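Local coordinates for protein putative 4-Hydroxy-2-oxoglutarate aldolase / 2-dehydro-3-deoxyphosphogluconate aldolase (Yersinia enterocolitica, PDB 3LM7) that is a putative aldolase of the KDGP aldolase family, whose chain folds as a TIM-type beta/alpha barrel, at residues E175-A180 / V205-D210; W189-G194 / K215-I220. All coordinates share one frame; numbering follows the deposited sequence.

In the fold
Going along the chain from the N terminus, helix 173-185 supplies the first half of contact 1, strand 189-192 the first half of contact 2, helix 201-211 the second half of contact 1, and the extended run 215-220 the second half of contact 2. The segments alternate, so the two loops cross: contact 1 closes one over 24 residues that include strand 189-192, contact 2 one over 20 residues that include all of helix 201-211. Contact 1 joins neighbouring outer helices, contact 2 neighbouring extended runs of the barrel wall. Their centres lie about 10 Å apart, and Tyr176, Ala180 and Ala208 pack against Leu190, Pro192 and Val216 between the layers.

Contact 1 (E175-A180 / V205-D210); sequences EYRFVA and VQIALD
Tyr176 reaches from helix 175-180 along the flank of helix 205-210, and its ring crosses the side chain of Ile207 obliquely. Its CG stands anti to the backbone N (chi1 170°), which carries the ring across the gap although the bond to CB does not aim at the other helix. The branch that answers is the gamma-methyl of Ile207: CG2 lies 3.5 Å from Tyr176 CE2, while CG1, with CD1 beyond it, turns to the other side of CB. The same methyl rests 4.0 Å from the CA of Arg177, so the one methyl touches both the ring and the helix backbone. Farther along, the Tyr176 hydroxyl passes 3.6 Å from Ala208 CB without bonding to it; OH is instead hydrogen-bonded to Ile204 O, which anchors the ring tip on the second helix. Ala180 points its CB at the partner helix and meets Ala208 CA at 4.1 Å. With alanines at this point the CA atoms of Ala180 and Ala208 come within 5.3 Å, against 6.5 Å between those of Arg177 and Ile207. The segment axes approach to 9.1 Å and cross at -35°, an apolar helix pairing with no hydrogen bond between the two segments. Beneath the pair lies strand 189-192, whose Leu190 receives Tyr176 and Ala180, while Val205 and Leu209 pack on Ile247 of helix 234-247.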
ATOM      1  N   GLU A 175      22.035   3.800  -4.780  1.00  9.31           N
ATOM      2  CA  GLU A 175      21.625   3.632  -3.353  1.00  8.82           C
ATOM      3  C   GLU A 175      20.128   3.825  -3.120  1.00  8.45           C
ATOM      4  O   GLU A 175      19.506   3.088  -2.353  1.00  6.14           O
ATOM      5  CB  GLU A 175      22.383   4.566  -2.415  1.00  8.41           C
ATOM      6  CG  GLU A 175      23.903   4.202  -2.294  1.00  9.67           C
ATOM      7  CD  GLU A 175      24.649   5.258  -1.507  1.00 12.57           C
ATOM      8  OE1 GLU A 175      24.459   5.295  -0.287  1.00 12.54           O
ATOM      9  OE2 GLU A 175      25.394   6.069  -2.101  1.00 13.26           O
ATOM     10  N   TYR A 176      19.575   4.842  -3.779  1.00  7.22           N
ATOM     11  CA  TYR A 176      18.160   5.187  -3.667  1.00  7.49           C
ATOM     12  C   TYR A 176      17.324   4.013  -4.164  1.00  8.30           C
ATOM     13  O   TYR A 176      16.328   3.645  -3.507  1.00  6.44           O
ATOM     14  CB  TYR A 176      17.869   6.484  -4.421  1.00  7.58           C
ATOM     15  CG  TYR A 176      16.414   6.829  -4.588  1.00  8.16           C
ATOM     16  CD1 TYR A 176      15.591   7.067  -3.464  1.00  6.69           C
ATOM     17  CD2 TYR A 176      15.876   6.964  -5.851  1.00  8.13           C
ATOM     18  CE1 TYR A 176      14.256   7.389  -3.599  1.00  8.16           C
ATOM     19  CE2 TYR A 176      14.476   7.327  -6.034  1.00  7.66           C
ATOM     20  CZ  TYR A 176      13.693   7.507  -4.905  1.00  7.86           C
ATOM     21  OH  TYR A 176      12.364   7.853  -5.011  1.00  8.40           O
ATOM     22  N   ARG A 177      17.734   3.410  -5.273  1.00  6.66           N
ATOM     23  CA  ARG A 177      16.925   2.390  -5.873  1.00  8.44           C
ATOM     24  C   ARG A 177      16.831   1.191  -4.897  1.00  8.06           C
ATOM     25  O   ARG A 177      15.784   0.552  -4.730  1.00  8.92           O
ATOM     26  CB  ARG A 177      17.535   1.951  -7.228  1.00  8.14           C
ATOM     27  CG  ARG A 177      16.589   0.915  -7.944  1.00 14.86           C
ATOM     28  CD  ARG A 177      17.111   0.471  -9.349  1.00 24.10           C
ATOM     29  NE  ARG A 177      17.715   1.589 -10.103  1.00 29.83           N
ATOM     30  CZ  ARG A 177      19.037   1.833 -10.194  1.00 33.77           C
ATOM     31  NH1 ARG A 177      19.991   1.030  -9.600  1.00 31.59           N
ATOM     32  NH2 ARG A 177      19.420   2.889 -10.897  1.00 35.32           N
ATOM     33  N   PHE A 178      17.975   0.876  -4.303  1.00  6.53           N
ATOM     34  CA  PHE A 178      18.041  -0.207  -3.337  1.00  7.25           C
ATOM     35  C   PHE A 178      17.101   0.084  -2.180  1.00  6.66           C
ATOM     36  O   PHE A 178      16.404  -0.826  -1.728  1.00  9.51           O
ATOM     37  CB  PHE A 178      19.485  -0.387  -2.826  1.00  7.10           C
ATOM     38  CG  PHE A 178      19.661  -1.642  -1.988  1.00  7.55           C
ATOM     39  CD1 PHE A 178      20.171  -2.797  -2.535  1.00 11.68           C
ATOM     40  CD2 PHE A 178      19.294  -1.641  -0.625  1.00  8.31           C
ATOM     41  CE1 PHE A 178      20.307  -3.971  -1.708  1.00 12.79           C
ATOM     42  CE2 PHE A 178      19.457  -2.804   0.182  1.00 11.11           C
ATOM     43  CZ  PHE A 178      19.962  -3.951  -0.352  1.00 11.22           C
ATOM     44  N   VAL A 179      17.147   1.287  -1.646  1.00  6.20           N
ATOM     45  CA  VAL A 179      16.258   1.671  -0.504  1.00  4.68           C
ATOM     46  C   VAL A 179      14.786   1.511  -0.904  1.00  4.69           C
ATOM     47  O   VAL A 179      13.968   1.020  -0.099  1.00  5.34           O
ATOM     48  CB  VAL A 179      16.557   3.100  -0.048  1.00  5.44           C
ATOM     49  CG1 VAL A 179      15.524   3.662   0.936  1.00  2.80           C
ATOM     50  CG2 VAL A 179      18.008   3.152   0.663  1.00  4.99           C
ATOM     51  N   ALA A 180      14.468   1.965  -2.123  1.00  6.75           N
ATOM     52  CA  ALA A 180      13.120   1.834  -2.660  1.00  7.30           C
ATOM     53  C   ALA A 180      12.674   0.364  -2.716  1.00  7.72           C
ATOM     54  O   ALA A 180      11.553   0.019  -2.286  1.00  5.75           O
ATOM     55  CB  ALA A 180      13.041   2.520  -4.047  1.00  6.03           C
ATOM     56  N   VAL A 205      10.635   9.841  -8.676  1.00  6.19           N
ATOM     57  CA  VAL A 205       9.397   9.207  -8.256  1.00  6.12           C
ATOM     58  C   VAL A 205       9.121   7.888  -8.990  1.00  8.18           C
ATOM     59  O   VAL A 205       8.699   6.920  -8.349  1.00  8.07           O
ATOM     60  CB  VAL A 205       8.179  10.180  -8.374  1.00  6.07           C
ATOM     61  CG1 VAL A 205       6.854   9.445  -7.926  1.00  6.19           C
ATOM     62  CG2 VAL A 205       8.445  11.475  -7.510  1.00  3.50           C
ATOM     63  N   GLN A 206       9.425   7.811 -10.282  1.00  7.71           N
ATOM     64  CA  GLN A 206       9.120   6.605 -11.009  1.00  7.27           C
ATOM     65  C   GLN A 206       9.943   5.449 -10.406  1.00  9.76           C
ATOM     66  O   GLN A 206       9.494   4.312 -10.369  1.00  8.71           O
ATOM     67  CB  GLN A 206       9.543   6.771 -12.471  1.00  6.44           C
ATOM     68  CG  GLN A 206       9.050   5.650 -13.406  1.00 10.39           C
ATOM     69  CD  GLN A 206       7.539   5.629 -13.575  1.00 14.78           C
ATOM     70  OE1 GLN A 206       6.955   6.581 -14.110  1.00 12.64           O
ATOM     71  NE2 GLN A 206       6.905   4.548 -13.131  1.00 12.60           N
ATOM     72  N   ILE A 207      11.197   5.721 -10.028  1.00  8.20           N
ATOM     73  CA  ILE A 207      11.999   4.641  -9.425  1.00  8.38           C
ATOM     74  C   ILE A 207      11.301   4.030  -8.226  1.00  8.02           C
ATOM     75  O   ILE A 207      11.259   2.803  -8.063  1.00  6.69           O
ATOM     76  CB  ILE A 207      13.378   5.218  -9.003  1.00  9.77           C
ATOM     77  CG1 ILE A 207      14.252   5.312 -10.241  1.00  7.76           C
ATOM     78  CG2 ILE A 207      14.058   4.346  -7.888  1.00  8.36           C
ATOM     79  CD1 ILE A 207      15.506   6.196  -9.978  1.00 12.21           C
ATOM     80  N   ALA A 208      10.734   4.884  -7.371  1.00  7.88           N
ATOM     81  CA  ALA A 208      10.011   4.390  -6.170  1.00  9.04           C
ATOM     82  C   ALA A 208       8.745   3.626  -6.582  1.00  8.86           C
ATOM     83  O   ALA A 208       8.431   2.568  -5.976  1.00  8.84           O
ATOM     84  CB  ALA A 208       9.604   5.586  -5.178  1.00  8.77           C
ATOM     85  N   LEU A 209       7.998   4.153  -7.565  1.00  7.91           N
ATOM     86  CA  LEU A 209       6.795   3.452  -8.001  1.00  7.96           C
ATOM     87  C   LEU A 209       7.136   2.107  -8.646  1.00  8.94           C
ATOM     88  O   LEU A 209       6.446   1.124  -8.386  1.00  9.36           O
ATOM     89  CB  LEU A 209       5.997   4.302  -9.012  1.00 10.35           C
ATOM     90  CG  LEU A 209       5.500   5.656  -8.507  1.00 10.40           C
ATOM     91  CD1 LEU A 209       4.809   6.471  -9.688  1.00 10.09           C
ATOM     92  CD2 LEU A 209       4.476   5.460  -7.318  1.00 11.01           C
ATOM     93  N   ASP A 210       8.204   2.045  -9.459  1.00  8.15           N
ATOM     94  CA  ASP A 210       8.562   0.773 -10.133  1.00  9.96           C
ATOM     95  C   ASP A 210       9.039  -0.283  -9.120  1.00 11.07           C
ATOM     96  O   ASP A 210       8.772  -1.453  -9.340  1.00 13.12           O
ATOM     97  CB  ASP A 210       9.682   0.959 -11.165  1.00 10.06           C
ATOM     98  CG  ASP A 210       9.214   1.713 -12.434  1.00 12.42           C
ATOM     99  OD1 ASP A 210       7.996   1.955 -12.619  1.00 12.46           O
ATOM    100  OD2 ASP A 210      10.095   2.077 -13.223  1.00 15.09           O
TER

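Contact 2 (W189-G194 / K215-I220); sequences WLEPTG and KVIPHI
A buried histidine-carboxylate hydrogen bond ties two neighbouring, nearly parallel extended runs of the TIM-type barrel wall. His219 NE2 donates to Glu191 OE1 at 2.8 Å and 168°, meeting the anti lone pair of that oxygen. The acid lies at the ring edge, close to the imidazole plane, and the two planes are nearly coplanar, while Thr193 OG1 stands over one face, offset toward the rim. Glu191 is extended beyond CG, and its OE1 also accepts from Asn117 and His94; three donors around one oxygen would be expected to stabilise its negative charge. Ser161 bonds to OE2, and Tyr221 OH to His219 ND1, so both ends of the pair have further partners.

The backbones run 12° apart, end to end, and bridge once, at Leu190 and Val216. Leu190 N donates to Lys215 O at 3.2 Å, and Ile217 N returns a shorter bond to Leu190 O. Past the bridge, His219 N meets Pro192 O at 3.0 Å, almost along the C=O axis. The buried Ile217 O has no hydrogen-bond partner; Glu191 CA makes a CA-H...O contact with it at 3.1 Å.

Trp189 and Lys215 lie side by side. The lysine chain lays CG over the indole, 3.6 Å from the centroid of the five-membered ring and 11° off its normal, a CH-pi contact. The chain then bends at chi2 and chi4, and NZ bonds to Asp13 O. On the side facing helix 201-211, Pro192 CG packs against Pro218 CB, and Pro218 rests on Phe201 and Val205 of that helix. At the far end one water accepts from Gly194 N and donates to His219 O, 2.7 Å from each atom.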
ATOM      1  N   TRP A 189       7.352   3.214   3.754  1.00  6.59           N
ATOM      2  CA  TRP A 189       7.168   4.361   2.855  1.00  6.09           C
ATOM      3  C   TRP A 189       8.445   5.132   2.686  1.00  6.74           C
ATOM      4  O   TRP A 189       9.398   4.974   3.461  1.00  6.14           O
ATOM      5  CB  TRP A 189       6.046   5.255   3.415  1.00  5.41           C
ATOM      6  CG  TRP A 189       4.758   4.444   3.650  1.00  7.44           C
ATOM      7  CD1 TRP A 189       4.397   3.212   3.071  1.00  7.64           C
ATOM      8  CD2 TRP A 189       3.679   4.820   4.497  1.00  8.25           C
ATOM      9  NE1 TRP A 189       3.180   2.814   3.566  1.00  6.67           N
ATOM     10  CE2 TRP A 189       2.700   3.781   4.423  1.00  9.51           C
ATOM     11  CE3 TRP A 189       3.415   5.968   5.296  1.00 10.50           C
ATOM     12  CZ2 TRP A 189       1.484   3.832   5.147  1.00  8.32           C
ATOM     13  CZ3 TRP A 189       2.183   5.993   6.075  1.00 10.43           C
ATOM     14  CH2 TRP A 189       1.252   4.917   5.969  1.00 10.27           C
ATOM     15  N   LEU A 190       8.490   5.996   1.666  1.00  5.29           N
ATOM     16  CA  LEU A 190       9.757   6.610   1.306  1.00  5.47           C
ATOM     17  C   LEU A 190       9.604   8.080   0.910  1.00  5.92           C
ATOM     18  O   LEU A 190       8.673   8.435   0.142  1.00  5.70           O
ATOM     19  CB  LEU A 190      10.338   5.831   0.099  1.00  4.25           C
ATOM     20  CG  LEU A 190      11.747   6.218  -0.447  1.00  6.81           C
ATOM     21  CD1 LEU A 190      12.811   6.296   0.674  1.00  7.62           C
ATOM     22  CD2 LEU A 190      12.190   5.151  -1.509  1.00  2.73           C
ATOM     23  N   GLU A 191      10.538   8.925   1.396  1.00  4.73           N
ATOM     24  CA  GLU A 191      10.487  10.351   1.136  1.00  5.35           C
ATOM     25  C   GLU A 191      11.826  10.797   0.571  1.00  6.49           C
ATOM     26  O   GLU A 191      12.737  11.201   1.332  1.00  6.93           O
ATOM     27  CB  GLU A 191      10.147  11.113   2.446  1.00  4.81           C
ATOM     28  CG  GLU A 191       8.958  10.473   3.210  1.00  6.79           C
ATOM     29  CD  GLU A 191       8.365  11.381   4.251  1.00  5.79           C
ATOM     30  OE1 GLU A 191       8.705  12.592   4.256  1.00  6.69           O
ATOM     31  OE2 GLU A 191       7.467  10.928   4.972  1.00  8.00           O
ATOM     32  N   PRO A 192      12.000  10.693  -0.764  1.00  6.49           N
ATOM     33  CA  PRO A 192      13.279  11.154  -1.327  1.00  7.38           C
ATOM     34  C   PRO A 192      13.433  12.661  -1.183  1.00  6.84           C
ATOM     35  O   PRO A 192      12.459  13.417  -1.404  1.00  5.44           O
ATOM     36  CB  PRO A 192      13.183  10.786  -2.820  1.00  6.99           C
ATOM     37  CG  PRO A 192      11.704  10.674  -3.080  1.00  8.57           C
ATOM     38  CD  PRO A 192      11.061  10.212  -1.801  1.00  8.29           C
ATOM     39  N   THR A 193      14.620  13.116  -0.777  1.00  7.34           N
ATOM     40  CA  THR A 193      14.763  14.552  -0.436  1.00  9.07           C
ATOM     41  C   THR A 193      16.199  14.948  -0.796  1.00  9.90           C
ATOM     42  O   THR A 193      17.170  14.226  -0.433  1.00  8.40           O
ATOM     43  CB  THR A 193      14.631  14.836   1.086  1.00  7.94           C
ATOM     44  OG1 THR A 193      13.403  14.318   1.617  1.00 10.32           O
ATOM     45  CG2 THR A 193      14.674  16.320   1.421  1.00  7.36           C
ATOM     46  N   GLY A 194      16.328  16.131  -1.426  1.00 10.59           N
ATOM     47  CA  GLY A 194      17.630  16.745  -1.654  1.00 10.21           C
ATOM     48  C   GLY A 194      17.970  16.809  -3.116  1.00 10.93           C
ATOM     49  O   GLY A 194      18.236  15.789  -3.743  1.00 11.92           O
ATOM     50  N   LYS A 215       3.585   4.267  -0.451  1.00  7.66           N
ATOM     51  CA  LYS A 215       3.403   5.722  -0.355  1.00  7.73           C
ATOM     52  C   LYS A 215       4.720   6.387  -0.555  1.00  7.69           C
ATOM     53  O   LYS A 215       5.743   6.025   0.109  1.00  7.83           O
ATOM     54  CB  LYS A 215       2.897   6.081   1.047  1.00  6.46           C
ATOM     55  CG  LYS A 215       1.559   5.333   1.442  1.00 10.50           C
ATOM     56  CD  LYS A 215       0.377   5.988   0.932  1.00 11.91           C
ATOM     57  CE  LYS A 215      -0.930   5.432   1.502  1.00 15.57           C
ATOM     58  NZ  LYS A 215      -1.254   4.181   0.809  1.00 19.08           N
ATOM     59  N   VAL A 216       4.717   7.398  -1.407  1.00  7.23           N
ATOM     60  CA  VAL A 216       5.932   8.138  -1.713  1.00  6.31           C
ATOM     61  C   VAL A 216       5.670   9.602  -1.460  1.00  6.88           C
ATOM     62  O   VAL A 216       4.635  10.119  -1.902  1.00  6.60           O
ATOM     63  CB  VAL A 216       6.368   7.959  -3.216  1.00  6.44           C
ATOM     64  CG1 VAL A 216       7.738   8.610  -3.414  1.00  6.87           C
ATOM     65  CG2 VAL A 216       6.399   6.443  -3.541  1.00  6.22           C
ATOM     66  N   ILE A 217       6.548  10.258  -0.699  1.00  7.32           N
ATOM     67  CA  ILE A 217       6.340  11.680  -0.339  1.00  7.11           C
ATOM     68  C   ILE A 217       7.637  12.394  -0.760  1.00  6.90           C
ATOM     69  O   ILE A 217       8.584  12.500   0.006  1.00  7.19           O
ATOM     70  CB  ILE A 217       6.018  11.912   1.185  1.00  5.37           C
ATOM     71  CG1 ILE A 217       4.721  11.174   1.566  1.00  7.03           C
ATOM     72  CG2 ILE A 217       5.887  13.483   1.495  1.00  5.29           C
ATOM     73  CD1 ILE A 217       4.418  11.166   3.151  1.00  7.64           C
ATOM     74  N   PRO A 218       7.707  12.838  -2.028  1.00  8.19           N
ATOM     75  CA  PRO A 218       8.960  13.484  -2.453  1.00  7.59           C
ATOM     76  C   PRO A 218       9.003  14.900  -1.916  1.00  8.21           C
ATOM     77  O   PRO A 218       7.942  15.538  -1.834  1.00  9.56           O
ATOM     78  CB  PRO A 218       8.848  13.512  -3.984  1.00  6.15           C
ATOM     79  CG  PRO A 218       7.406  13.519  -4.271  1.00  6.49           C
ATOM     80  CD  PRO A 218       6.767  12.625  -3.153  1.00  8.42           C
ATOM     81  N   HIS A 219      10.195  15.399  -1.582  1.00  6.30           N
ATOM     82  CA  HIS A 219      10.319  16.750  -1.076  1.00  7.88           C
ATOM     83  C   HIS A 219      10.955  17.602  -2.146  1.00  8.28           C
ATOM     84  O   HIS A 219      11.942  17.178  -2.712  1.00  8.92           O
ATOM     85  CB  HIS A 219      11.226  16.757   0.171  1.00  7.31           C
ATOM     86  CG  HIS A 219      10.600  16.079   1.341  1.00  7.49           C
ATOM     87  ND1 HIS A 219      10.444  16.710   2.553  1.00  8.94           N
ATOM     88  CD2 HIS A 219      10.065  14.839   1.481  1.00  6.71           C
ATOM     89  CE1 HIS A 219       9.865  15.874   3.408  1.00  9.17           C
ATOM     90  NE2 HIS A 219       9.646  14.725   2.794  1.00  7.84           N
ATOM     91  N   ILE A 220      10.383  18.786  -2.408  1.00  8.08           N
ATOM     92  CA  ILE A 220      10.911  19.676  -3.451  1.00  9.38           C
ATOM     93  C   ILE A 220      11.008  21.093  -2.904  1.00  7.84           C
ATOM     94  O   ILE A 220      10.020  21.693  -2.574  1.00  9.03           O
ATOM     95  CB  ILE A 220      10.041  19.678  -4.749  1.00  9.57           C
ATOM     96  CG1 ILE A 220       9.545  18.254  -5.116  1.00  9.55           C
ATOM     97  CG2 ILE A 220      10.861  20.310  -5.892  1.00 12.70           C
ATOM     98  CD1 ILE A 220       8.247  17.814  -4.358  1.00  7.64           C
TER
HETATM   99  O   HOH W   1      14.599  17.776  -2.766  1.00 11.89           O